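PDB 2CSU: 457aa long hypothetical protein from Pyrococcus horikoshii, which is of unknown function but is built from a Rossmann-type CoA-binding domain, a flavodoxin-like domain and a ligase-CoA domain. Local coordinates for residues P231-K236 with G269-N274. Numbering follows the deposited sequence.
Sequences PIIALK and GVLVAN
Ala-234 supplies two of the three hydrogen bonds of the parallel ladder between 231-236 and 269-274, both its backbone polar groups facing strand 271-273. Its N donates to Leu-271 O at 2.9 Å (N-H...O 164°), and its O accepts from Ala-273 N at 3.0 Å. That last bond is straight at the hydrogen (173°), yet the donor stands above the carbonyl plane. Leu-271 N in turn donates to Ile-232 O at 3.0 Å, so Leu-271 uses both its N and O on this neighbour. Beyond each end of the ladder a water spans the strands: one accepts from Ile-232 N and probably donates to Gly-269 O, which Thr-227 OG1 also binds; the other accepts from Lys-236 N and probably donates to Ala-273 O at 2.8 Å. Among the side chains, Val-270 CG1, anti to its backbone N (chi1 178°), lies 3.9 Å from Ala-234 CB, while on the other face Ile-233 CG2 meets Ala-273 CB at 3.9 Å. The Ile-233 and Leu-235 backbones bond to strand 205-210, which places 232-236 between 205-210 and 271-273, parallel to both, within a mixed sheet. Helix 258-267 packs on Val-270 and Val-272, helix 276-283 on Ile-233, Leu-271 and Ala-273, and helix 434-450 touches Pro-231 and Leu-271.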
ATOM      1  N   PRO A 231     -13.903   1.515 -19.802  1.00 28.39           N
ATOM      2  CA  PRO A 231     -12.539   1.000 -19.733  1.00 26.80           C
ATOM      3  C   PRO A 231     -12.327  -0.390 -19.138  1.00 26.76           C
ATOM      4  O   PRO A 231     -13.093  -0.874 -18.291  1.00 25.86           O
ATOM      5  CB  PRO A 231     -11.792   2.098 -18.965  1.00 25.75           C
ATOM      6  CG  PRO A 231     -12.818   2.651 -18.086  1.00 26.55           C
ATOM      7  CD  PRO A 231     -14.039   2.729 -18.980  1.00 28.01           C
ATOM      8  N   ILE A 232     -11.273  -1.028 -19.627  1.00 25.52           N
ATOM      9  CA  ILE A 232     -10.878  -2.348 -19.191  1.00 25.49           C
ATOM     10  C   ILE A 232      -9.400  -2.255 -18.816  1.00 25.04           C
ATOM     11  O   ILE A 232      -8.589  -1.791 -19.610  1.00 25.60           O
ATOM     12  CB  ILE A 232     -11.085  -3.373 -20.328  1.00 24.92           C
ATOM     13  CG1 ILE A 232     -12.578  -3.460 -20.673  1.00 25.52           C
ATOM     14  CG2 ILE A 232     -10.514  -4.722 -19.928  1.00 25.58           C
ATOM     15  CD1 ILE A 232     -12.913  -4.307 -21.887  1.00 25.21           C
ATOM     16  N   ILE A 233      -9.068  -2.674 -17.596  1.00 25.39           N
ATOM     17  CA  ILE A 233      -7.692  -2.641 -17.103  1.00 25.42           C
ATOM     18  C   ILE A 233      -7.237  -4.081 -16.839  1.00 26.53           C
ATOM     19  O   ILE A 233      -7.845  -4.787 -16.024  1.00 26.49           O
ATOM     20  CB  ILE A 233      -7.566  -1.834 -15.773  1.00 25.19           C
ATOM     21  CG1 ILE A 233      -8.060  -0.395 -15.952  1.00 24.89           C
ATOM     22  CG2 ILE A 233      -6.107  -1.765 -15.346  1.00 23.18           C
ATOM     23  CD1 ILE A 233      -9.521  -0.263 -16.278  1.00 26.04           C
ATOM     24  N   ALA A 234      -6.171  -4.506 -17.522  1.00 26.54           N
ATOM     25  CA  ALA A 234      -5.653  -5.864 -17.371  1.00 26.95           C
ATOM     26  C   ALA A 234      -4.262  -5.965 -16.763  1.00 26.94           C
ATOM     27  O   ALA A 234      -3.337  -5.263 -17.165  1.00 27.02           O
ATOM     28  CB  ALA A 234      -5.657  -6.580 -18.721  1.00 26.48           C
ATOM     29  N   LEU A 235      -4.136  -6.851 -15.785  1.00 27.35           N
ATOM     30  CA  LEU A 235      -2.869  -7.129 -15.120  1.00 28.49           C
ATOM     31  C   LEU A 235      -2.536  -8.529 -15.638  1.00 30.25           C
ATOM     32  O   LEU A 235      -3.210  -9.502 -15.296  1.00 29.71           O
ATOM     33  CB  LEU A 235      -3.042  -7.147 -13.588  1.00 28.12           C
ATOM     34  CG  LEU A 235      -1.862  -7.705 -12.756  1.00 28.56           C
ATOM     35  CD1 LEU A 235      -0.582  -6.922 -13.061  1.00 27.36           C
ATOM     36  CD2 LEU A 235      -2.193  -7.640 -11.261  1.00 26.41           C
ATOM     37  N   LYS A 236      -1.527  -8.616 -16.497  1.00 32.58           N
ATOM     38  CA  LYS A 236      -1.118  -9.885 -17.091  1.00 34.90           C
ATOM     39  C   LYS A 236       0.097 -10.470 -16.375  1.00 36.21           C
ATOM     40  O   LYS A 236       1.140  -9.845 -16.238  1.00 36.80           O
ATOM     41  CB  LYS A 236      -0.786  -9.654 -18.567  1.00 35.52           C
ATOM     42  CG  LYS A 236      -0.180 -10.899 -19.227  1.00 36.83           C
ATOM     43  CD  LYS A 236      -1.240 -11.938 -19.600  1.00 36.34           C
ATOM     44  CE  LYS A 236      -0.647 -13.154 -20.320  1.00 36.77           C
ATOM     45  NZ  LYS A 236      -0.004 -14.043 -19.351  1.00 37.20           N
ATOM     46  N   GLY A 269      -7.614  -1.109 -27.055  1.00 35.22           N
ATOM     47  CA  GLY A 269      -8.068  -0.075 -26.136  1.00 34.48           C
ATOM     48  C   GLY A 269      -7.950  -0.455 -24.672  1.00 33.87           C
ATOM     49  O   GLY A 269      -8.394   0.289 -23.796  1.00 33.68           O
ATOM     50  N   VAL A 270      -7.347  -1.615 -24.416  1.00 33.47           N
ATOM     51  CA  VAL A 270      -7.152  -2.134 -23.064  1.00 31.85           C
ATOM     52  C   VAL A 270      -5.959  -1.489 -22.370  1.00 31.38           C
ATOM     53  O   VAL A 270      -4.838  -1.497 -22.888  1.00 31.36           O
ATOM     54  CB  VAL A 270      -6.932  -3.667 -23.079  1.00 31.93           C
ATOM     55  CG1 VAL A 270      -6.692  -4.183 -21.656  1.00 31.30           C
ATOM     56  CG2 VAL A 270      -8.148  -4.357 -23.689  1.00 31.66           C
ATOM     57  N   LEU A 271      -6.205  -0.947 -21.188  1.00 30.14           N
ATOM     58  CA  LEU A 271      -5.156  -0.292 -20.419  1.00 29.23           C
ATOM     59  C   LEU A 271      -4.438  -1.367 -19.623  1.00 29.79           C
ATOM     60  O   LEU A 271      -5.067  -2.268 -19.070  1.00 29.86           O
ATOM     61  CB  LEU A 271      -5.766   0.771 -19.492  1.00 28.53           C
ATOM     62  CG  LEU A 271      -6.844   1.641 -20.166  1.00 27.95           C
ATOM     63  CD1 LEU A 271      -7.411   2.653 -19.182  1.00 28.29           C
ATOM     64  CD2 LEU A 271      -6.255   2.333 -21.388  1.00 28.15           C
ATOM     65  N   VAL A 272      -3.117  -1.280 -19.570  1.00 29.53           N
ATOM     66  CA  VAL A 272      -2.350  -2.284 -18.865  1.00 29.99           C
ATOM     67  C   VAL A 272      -1.799  -1.819 -17.528  1.00 29.49           C
ATOM     68  O   VAL A 272      -1.330  -0.704 -17.388  1.00 28.69           O
ATOM     69  CB  VAL A 272      -1.171  -2.805 -19.746  1.00 30.55           C
ATOM     70  CG1 VAL A 272      -0.251  -3.699 -18.925  1.00 31.33           C
ATOM     71  CG2 VAL A 272      -1.723  -3.576 -20.947  1.00 30.74           C
ATOM     72  N   ALA A 273      -1.878  -2.703 -16.543  1.00 29.32           N
ATOM     73  CA  ALA A 273      -1.362  -2.416 -15.219  1.00 28.73           C
ATOM     74  C   ALA A 273      -0.255  -3.437 -15.005  1.00 28.54           C
ATOM     75  O   ALA A 273      -0.338  -4.554 -15.521  1.00 27.83           O
ATOM     76  CB  ALA A 273      -2.474  -2.591 -14.161  1.00 27.89           C
ATOM     77  N   ASN A 274       0.781  -3.069 -14.263  1.00 29.28           N
ATOM     78  CA  ASN A 274       1.867  -4.005 -14.016  1.00 30.08           C
ATOM     79  C   ASN A 274       1.872  -4.491 -12.580  1.00 30.89           C
ATOM     80  O   ASN A 274       2.677  -5.347 -12.228  1.00 31.93           O
ATOM     81  CB  ASN A 274       3.207  -3.373 -14.360  1.00 31.92           C
ATOM     82  CG  ASN A 274       3.177  -2.671 -15.698  1.00 32.18           C
ATOM     83  OD1 ASN A 274       2.944  -3.300 -16.741  1.00 32.07           O
ATOM     84  ND2 ASN A 274       3.396  -1.359 -15.682  1.00 31.71           N
TER
HETATM   85  O   HOH W   1      -9.717   0.525 -21.623  1.00 27.10           O
HETATM   86  O   HOH W   2       0.502  -6.562 -17.246  1.00 38.07           O